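Local coordinates for polymeric Immunoglobulin Receptor (Oncorhynchus mykiss, PDB 5F1S), which probably binds polymeric immunoglobulins for transport across mucosal epithelia, its ectodomain giving rise to the secretory component, at residues V10-V16 with M77-E83; Q25-Y29 with V92-V97; I111-V117 with V131-S136. All coordinates share one frame; numbering follows the deposited sequence.

From the N terminus, segment 10-16 turns out of strand 8-11 and is met by 77-83, so that interaction 1 closes a long loop through most of the first immunoglobulin domain. Interaction 2 opens within that loop at 25-29 and closes beyond it at 92-97, so the two cross. They sit toward different ends of the same sandwich, their centres about 30 Å apart. Interaction 3 follows in series: 111-117 carries the chain into the second domain and pairs with 131-136 after a short excursion that includes strand 120-124. Interactions 1 and 3 touch through backbone bonds of Val10 and Glu12 with Ile111, while Leu11 and Arg14 against 131-136 join the domains.

Interaction 1: V10-V16 with M77-E83; sequences VLEGRSV and MTELQKE
Glu12 reaches across to Lys82 with its carboxylate: OE2 accepts the Lys82 backbone N-H at 2.9 Å, on its anti side and 34° out of the carboxylate plane. In this immunoglobulin V-set sandwich the bond ties the turn after strand 8-11 to the loop between strands 72-77 and 86-92, close to the second domain. With CG anti to the backbone N (chi1 -166°) and the chain extended beyond it, a glutamate is long enough to span the distance. OE1 accepts from Gln112 NE2, so both oxygens are held. Replacing Glu12 by an alanine would probably leave the Lys82 N-H and the Gln112 amide without this shared acceptor and let the loop shift against the turn.

Backbone bonds continue the seam. Gly13 N donates to Leu80 O at 2.8 Å, in the carbonyl plane, and Leu80 N returns an almost straight bond of 3.0 Å to Arg14 O. Gly13 is the third residue of a type II turn from Leu11 to Arg14; its positive phi would press a CB against the preceding carbonyl oxygen, so glycine fits there. Further on, Val16 and Met77 form an antiparallel hydrogen-bonded pair, with Val16 N 2.9 Å from Met77 O. A water bridges the two segments, donating to Gly13 O and accepting from Glu79 N at 2.8 Å. Arg14 points away from the loop and gives its guanidinium to Lys177 O and Tyr135 O of the second domain.

Beyond the polar seam the branched end of Leu80 provides the apolar filling. It crosses the valines at about right angles, its CD1 lying 3.8 Å from Val10 CG1 and an equal 3.8 Å from Val16 CG1.

Interaction 2: Q25-Y29 with V92-V97; sequences QYASY and VEVGGV
Val92 meets both tyrosines of the facing loop through one methyl: CG1 lies 3.5 Å from Tyr29 CB and 3.9 Å from Tyr26 CB. Val94 is wedged further along. Its CB sits over one face of the Tyr29 ring, 4.1 Å from the centroid and 26° off the normal, a CH-pi contact. With CG2 anti to the backbone N and CG1 between that N and the carbonyl carbon (chi1 51°), the two methyls part: CG2 comes to 3.6 Å from Tyr29 CE2, while CG1 packs against Tyr26 CE1. At the far end of the other ring, Tyr26 OH touches Val97 CG1 at 3.5 Å. A beta-branched valine suits the place of Val94 because its two methyls can meet two rings at once.

The two loops correspond to CDR1 and CDR3 of a V-set domain; in mammalian receptors the CDRs of the first domain contact polymeric immunoglobulin, and a similar role is probable here. A type I turn from Tyr26 to Tyr29 brings both side chains round toward 92-97. Lys31 NZ donates to the carbonyl oxygens of Tyr26 and Tyr29 and so braces both ends of the turn. Val102 packs on Tyr26, Val94 and Val97, and Glu93 makes a salt bridge with Arg47. Over one face of the Tyr26 ring lies Gln25 CB, 4.0 Å above the plane.

Interaction 3: I111-V117 with V131-S136; sequences IQGLSVV and VQCLYS
Ser136 holds OG between its own backbone N and carbonyl carbon (chi1 64°), which turns the hydroxyl to Gly113, whose N-H it accepts at 3.0 Å. Ser115 has its OG in the same kind of position (chi1 69°), but there the hydroxyl lies against an apolar neighbour, 3.5 Å from Leu134 CD1. Both serines belong to the pairing of two neighbouring antiparallel strands of the second immunoglobulin domain, 114-116 and 129-135, Ser136 lying just past the end of the latter: strand 114-116 is at the sheet's edge, and the two short segments run at 150° to one another.

Backbone bonds alternate along the ladder. Ser136 N gives a bond to Gly113 O nearly along its C=O axis. Ser115 and Leu134 form a hydrogen-bonded pair: Leu134 N lies 2.8 Å from Ser115 O, while the return bond, from Ser115 N to Leu134 O at 3.0 Å, comes from above the carbonyl plane. A longer bond, 3.3 Å from Val117 N to Gln132 O, ends the ladder. Gly113 suits the entry because its backbone angles would drive a CB into the carbonyl oxygen of Gln112.

Ser115 and Leu134 share a face that Leu11 of the first domain covers, joining the two domains. On the other face lie Leu114, Tyr135, Val116 and Cys133, the last bridged to Cys196 by the intersheet disulfide of the immunoglobulin fold. Nearby, the Val116 side chain lies aslant that of Val131, CG2 to CG1 4.0 Å.

Interaction 1: V10-V16 with M77-E83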
# COMPACT_ATOMS: atom_id res chain seq x y z
N VAL A 10 0.95 4.86 0.98
CA VAL A 10 1.11 3.56 1.58
C VAL A 10 0.52 3.60 2.98
O VAL A 10 0.70 4.58 3.70
CB VAL A 10 2.61 3.19 1.61
CG1 VAL A 10 3.38 4.21 2.42
CG2 VAL A 10 2.80 1.84 2.20
N LEU A 11 -0.13 2.52 3.38
CA LEU A 11 -0.66 2.43 4.74
C LEU A 11 0.45 2.29 5.79
O LEU A 11 1.42 1.55 5.61
CB LEU A 11 -1.59 1.24 4.87
CG LEU A 11 -2.88 1.27 4.06
CD1 LEU A 11 -3.57 -0.07 4.05
CD2 LEU A 11 -3.78 2.29 4.62
N GLU A 12 0.28 2.99 6.92
CA GLU A 12 1.27 2.96 7.98
C GLU A 12 1.57 1.53 8.41
O GLU A 12 0.66 0.72 8.59
CB GLU A 12 0.78 3.76 9.19
CG GLU A 12 1.84 4.06 10.20
CD GLU A 12 1.36 4.96 11.35
OE1 GLU A 12 0.21 4.73 11.80
OE2 GLU A 12 2.12 5.85 11.79
N GLY A 13 2.85 1.22 8.51
CA GLY A 13 3.29 -0.12 8.83
C GLY A 13 3.80 -0.93 7.66
O GLY A 13 4.53 -1.90 7.88
N ARG A 14 3.42 -0.60 6.44
CA ARG A 14 3.85 -1.31 5.26
C ARG A 14 5.22 -0.81 4.79
O ARG A 14 5.78 0.17 5.28
CB ARG A 14 2.85 -1.12 4.11
CG ARG A 14 1.36 -1.62 4.29
CD ARG A 14 1.27 -3.06 4.43
NE ARG A 14 -0.03 -3.64 3.97
CZ ARG A 14 -1.19 -3.52 4.61
NH1 ARG A 14 -1.31 -2.79 5.71
NH2 ARG A 14 -2.26 -4.13 4.16
N SER A 15 5.76 -1.54 3.84
CA SER A 15 7.08 -1.27 3.28
C SER A 15 6.92 -0.76 1.86
O SER A 15 5.90 -1.05 1.22
CB SER A 15 7.92 -2.55 3.26
OG SER A 15 8.14 -2.97 4.59
N VAL A 16 7.93 -0.05 1.35
CA VAL A 16 7.98 0.29 -0.06
C VAL A 16 9.32 -0.15 -0.65
O VAL A 16 10.34 -0.19 0.04
CB VAL A 16 7.77 1.79 -0.35
CG1 VAL A 16 6.34 2.22 0.05
CG2 VAL A 16 8.81 2.65 0.33
N MET A 77 12.21 0.86 2.15
CA MET A 77 11.92 1.49 3.42
C MET A 77 10.85 0.64 4.08
O MET A 77 9.81 0.35 3.47
CB MET A 77 11.46 2.96 3.27
CG MET A 77 12.50 3.86 2.61
SD MET A 77 11.87 5.56 2.51
CE MET A 77 12.17 5.97 4.13
N THR A 78 11.10 0.23 5.30
CA THR A 78 10.22 -0.71 5.97
C THR A 78 9.46 -0.05 7.12
O THR A 78 9.87 0.96 7.71
CB THR A 78 11.01 -1.93 6.51
OG1 THR A 78 11.96 -1.47 7.48
CG2 THR A 78 11.76 -2.66 5.36
N GLU A 79 8.31 -0.66 7.43
CA GLU A 79 7.55 -0.27 8.61
C GLU A 79 7.35 1.25 8.65
O GLU A 79 7.59 1.92 9.65
CB GLU A 79 8.23 -0.74 9.90
CG GLU A 79 8.75 -2.18 9.88
CD GLU A 79 7.80 -3.18 10.49
OE1 GLU A 79 6.63 -2.82 10.75
OE2 GLU A 79 8.23 -4.32 10.72
N LEU A 80 6.87 1.79 7.53
CA LEU A 80 6.77 3.23 7.41
C LEU A 80 5.79 3.79 8.42
O LEU A 80 4.70 3.26 8.61
CB LEU A 80 6.33 3.61 6.01
CG LEU A 80 7.47 3.51 5.00
CD1 LEU A 80 6.90 3.52 3.58
CD2 LEU A 80 8.44 4.70 5.16
N GLN A 81 6.17 4.91 9.03
CA GLN A 81 5.35 5.62 10.00
C GLN A 81 4.79 6.90 9.39
O GLN A 81 5.33 7.46 8.45
CB GLN A 81 6.19 5.94 11.24
CG GLN A 81 6.76 4.69 11.88
CD GLN A 81 5.71 3.73 12.33
OE1 GLN A 81 5.00 4.00 13.30
NE2 GLN A 81 5.60 2.60 11.67
N LYS A 82 3.70 7.41 9.97
CA LYS A 82 3.11 8.61 9.40
C LYS A 82 4.14 9.73 9.31
O LYS A 82 4.16 10.51 8.35
CB LYS A 82 1.91 9.05 10.23
CG LYS A 82 1.17 10.21 9.56
CD LYS A 82 -0.10 10.62 10.27
CE LYS A 82 -0.74 11.79 9.48
NZ LYS A 82 -1.99 12.27 10.12
N GLU A 83 4.99 9.84 10.31
CA GLU A 83 5.98 10.91 10.31
C GLU A 83 7.06 10.71 9.24
O GLU A 83 7.83 11.65 8.98
CB GLU A 83 6.60 11.03 11.71
CG GLU A 83 7.32 9.79 12.20
CD GLU A 83 6.44 8.84 13.05
OE1 GLU A 83 5.16 8.85 12.94
OE2 GLU A 83 7.07 8.06 13.83
O HOH W 1 2.39 7.11 13.97
O HOH W 2 7.08 -3.08 6.82
O HOH W 3 4.45 -3.75 10.22

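Interaction 2: Q25-Y29 with V92-V97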
# COMPACT_ATOMS: atom_id res chain seq x y z
N GLN A 25 26.04 5.79 -17.74
CA GLN A 25 27.23 6.49 -17.27
C GLN A 25 27.46 6.32 -15.78
O GLN A 25 28.57 6.53 -15.30
CB GLN A 25 27.10 7.97 -17.54
CG GLN A 25 26.95 8.29 -18.99
CD GLN A 25 25.50 8.53 -19.40
OE1 GLN A 25 24.54 8.05 -18.76
NE2 GLN A 25 25.33 9.31 -20.46
N TYR A 26 26.42 6.02 -15.01
CA TYR A 26 26.52 6.17 -13.58
C TYR A 26 26.71 4.86 -12.84
O TYR A 26 26.66 4.85 -11.61
CB TYR A 26 25.31 6.95 -13.07
CG TYR A 26 25.27 8.33 -13.75
CD1 TYR A 26 26.30 9.23 -13.56
CD2 TYR A 26 24.25 8.69 -14.60
CE1 TYR A 26 26.30 10.46 -14.18
CE2 TYR A 26 24.24 9.94 -15.24
CZ TYR A 26 25.29 10.81 -15.01
OH TYR A 26 25.36 12.06 -15.60
N ALA A 27 27.03 3.78 -13.56
CA ALA A 27 27.19 2.47 -12.93
C ALA A 27 28.20 2.48 -11.81
O ALA A 27 27.99 1.87 -10.76
CB ALA A 27 27.59 1.44 -13.98
N SER A 28 29.34 3.16 -11.99
CA SER A 28 30.44 3.03 -11.03
C SER A 28 30.37 3.98 -9.84
O SER A 28 31.24 3.91 -8.95
CB SER A 28 31.77 3.23 -11.77
OG SER A 28 31.90 4.62 -12.07
N TYR A 29 29.37 4.86 -9.74
CA TYR A 29 29.37 5.89 -8.73
C TYR A 29 28.54 5.47 -7.52
O TYR A 29 27.65 4.64 -7.63
CB TYR A 29 28.79 7.20 -9.28
CG TYR A 29 29.68 7.82 -10.34
CD1 TYR A 29 29.57 7.45 -11.68
CD2 TYR A 29 30.62 8.72 -9.98
CE1 TYR A 29 30.41 8.03 -12.66
CE2 TYR A 29 31.47 9.30 -10.95
CZ TYR A 29 31.32 8.95 -12.27
OH TYR A 29 32.14 9.48 -13.24
N VAL A 92 22.81 10.20 -7.43
CA VAL A 92 24.11 9.63 -7.80
C VAL A 92 25.18 10.62 -7.36
O VAL A 92 25.07 11.83 -7.63
CB VAL A 92 24.24 9.36 -9.30
CG1 VAL A 92 25.64 8.74 -9.58
CG2 VAL A 92 23.10 8.44 -9.88
N GLU A 93 26.20 10.14 -6.64
CA GLU A 93 27.24 11.02 -6.11
C GLU A 93 28.29 11.20 -7.19
O GLU A 93 29.16 10.34 -7.38
CB GLU A 93 27.85 10.44 -4.85
CG GLU A 93 28.93 11.32 -4.25
CD GLU A 93 29.28 10.83 -2.86
OE1 GLU A 93 28.46 11.08 -1.94
OE2 GLU A 93 30.31 10.14 -2.71
N VAL A 94 28.22 12.32 -7.92
CA VAL A 94 29.17 12.58 -9.00
C VAL A 94 29.34 14.09 -9.07
O VAL A 94 28.38 14.84 -8.93
CB VAL A 94 28.71 11.98 -10.35
CG1 VAL A 94 27.30 12.38 -10.69
CG2 VAL A 94 29.68 12.32 -11.50
N GLY A 95 30.58 14.53 -9.22
CA GLY A 95 30.82 15.94 -9.33
C GLY A 95 30.75 16.43 -10.77
O GLY A 95 30.92 15.67 -11.71
N GLY A 96 30.50 17.73 -10.93
CA GLY A 96 30.61 18.36 -12.23
C GLY A 96 29.54 18.00 -13.23
O GLY A 96 29.77 18.09 -14.43
N VAL A 97 28.34 17.62 -12.75
CA VAL A 97 27.22 17.26 -13.60
C VAL A 97 26.02 18.05 -13.08
O VAL A 97 25.91 18.31 -11.88
CB VAL A 97 26.95 15.73 -13.56
CG1 VAL A 97 25.69 15.35 -14.32
CG2 VAL A 97 28.14 14.98 -14.15

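Interaction 3: I111-V117 with V131-S136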
# COMPACT_ATOMS: atom_id res chain seq x y z
N ILE A 111 -0.26 6.76 5.26
CA ILE A 111 -1.63 7.07 5.66
C ILE A 111 -2.10 6.12 6.74
O ILE A 111 -1.75 4.94 6.80
CB ILE A 111 -2.58 7.05 4.45
CG1 ILE A 111 -2.54 5.74 3.75
CG2 ILE A 111 -2.16 8.13 3.45
CD1 ILE A 111 -3.48 5.71 2.49
N GLN A 112 -3.01 6.64 7.56
CA GLN A 112 -3.67 5.85 8.58
C GLN A 112 -5.13 5.63 8.19
O GLN A 112 -5.82 6.59 7.84
CB GLN A 112 -3.57 6.54 9.93
CG GLN A 112 -2.13 6.84 10.35
CD GLN A 112 -2.04 7.59 11.65
OE1 GLN A 112 -2.77 8.58 11.86
NE2 GLN A 112 -1.13 7.18 12.51
N GLY A 113 -5.56 4.39 8.24
CA GLY A 113 -6.90 4.00 7.92
C GLY A 113 -6.94 2.72 7.13
O GLY A 113 -6.16 1.78 7.39
N LEU A 114 -7.88 2.65 6.17
CA LEU A 114 -8.18 1.43 5.46
C LEU A 114 -8.13 1.68 3.97
O LEU A 114 -8.34 2.82 3.52
CB LEU A 114 -9.57 0.82 5.79
CG LEU A 114 -9.65 0.19 7.19
CD1 LEU A 114 -9.85 1.26 8.21
CD2 LEU A 114 -10.78 -0.81 7.21
N SER A 115 -7.84 0.64 3.21
CA SER A 115 -7.94 0.70 1.75
C SER A 115 -8.44 -0.64 1.23
O SER A 115 -8.55 -1.61 1.97
CB SER A 115 -6.60 1.04 1.09
OG SER A 115 -5.72 -0.06 1.25
N VAL A 116 -8.72 -0.71 -0.05
CA VAL A 116 -9.23 -1.96 -0.59
C VAL A 116 -8.51 -2.26 -1.88
O VAL A 116 -8.20 -1.35 -2.65
CB VAL A 116 -10.76 -1.89 -0.77
CG1 VAL A 116 -11.15 -0.83 -1.79
CG2 VAL A 116 -11.31 -3.22 -1.14
N VAL A 117 -8.18 -3.55 -2.06
CA VAL A 117 -7.47 -3.96 -3.27
C VAL A 117 -8.30 -3.61 -4.49
O VAL A 117 -7.86 -2.85 -5.36
CB VAL A 117 -7.14 -5.47 -3.21
CG1 VAL A 117 -6.57 -5.92 -4.56
CG2 VAL A 117 -6.12 -5.81 -2.06
N VAL A 131 -13.50 -9.96 -0.89
CA VAL A 131 -13.07 -8.57 -0.79
C VAL A 131 -11.89 -8.56 0.15
O VAL A 131 -11.97 -9.15 1.24
CB VAL A 131 -14.20 -7.69 -0.24
CG1 VAL A 131 -13.74 -6.25 -0.05
CG2 VAL A 131 -15.46 -7.75 -1.10
N GLN A 132 -10.81 -7.90 -0.23
CA GLN A 132 -9.63 -7.84 0.63
C GLN A 132 -9.48 -6.41 1.15
O GLN A 132 -9.13 -5.50 0.39
CB GLN A 132 -8.35 -8.29 -0.05
CG GLN A 132 -7.26 -8.48 1.06
CD GLN A 132 -6.02 -9.23 0.59
OE1 GLN A 132 -5.99 -9.78 -0.51
NE2 GLN A 132 -5.01 -9.26 1.44
N CYS A 133 -9.78 -6.23 2.42
CA CYS A 133 -9.70 -4.94 3.07
C CYS A 133 -8.35 -4.82 3.77
O CYS A 133 -8.03 -5.65 4.63
CB CYS A 133 -10.80 -4.75 4.10
SG CYS A 133 -12.51 -5.35 3.67
N LEU A 134 -7.61 -3.79 3.44
CA LEU A 134 -6.30 -3.55 4.03
C LEU A 134 -6.40 -2.49 5.11
O LEU A 134 -7.23 -1.60 5.05
CB LEU A 134 -5.32 -3.07 2.97
CG LEU A 134 -5.32 -3.91 1.69
CD1 LEU A 134 -4.36 -3.23 0.70
CD2 LEU A 134 -4.83 -5.30 1.98
N TYR A 135 -5.54 -2.60 6.13
CA TYR A 135 -5.58 -1.57 7.16
C TYR A 135 -4.20 -1.29 7.73
O TYR A 135 -3.29 -2.11 7.65
CB TYR A 135 -6.53 -1.97 8.29
CG TYR A 135 -6.20 -3.23 8.97
CD1 TYR A 135 -5.24 -3.27 9.98
CD2 TYR A 135 -6.83 -4.39 8.64
CE1 TYR A 135 -4.94 -4.45 10.63
CE2 TYR A 135 -6.54 -5.59 9.28
CZ TYR A 135 -5.60 -5.59 10.29
OH TYR A 135 -5.31 -6.77 10.93
N SER A 136 -4.03 -0.07 8.23
CA SER A 136 -2.77 0.41 8.76
C SER A 136 -2.57 -0.08 10.20
O SER A 136 -3.50 -0.58 10.86
CB SER A 136 -2.68 1.92 8.72
OG SER A 136 -3.65 2.53 9.55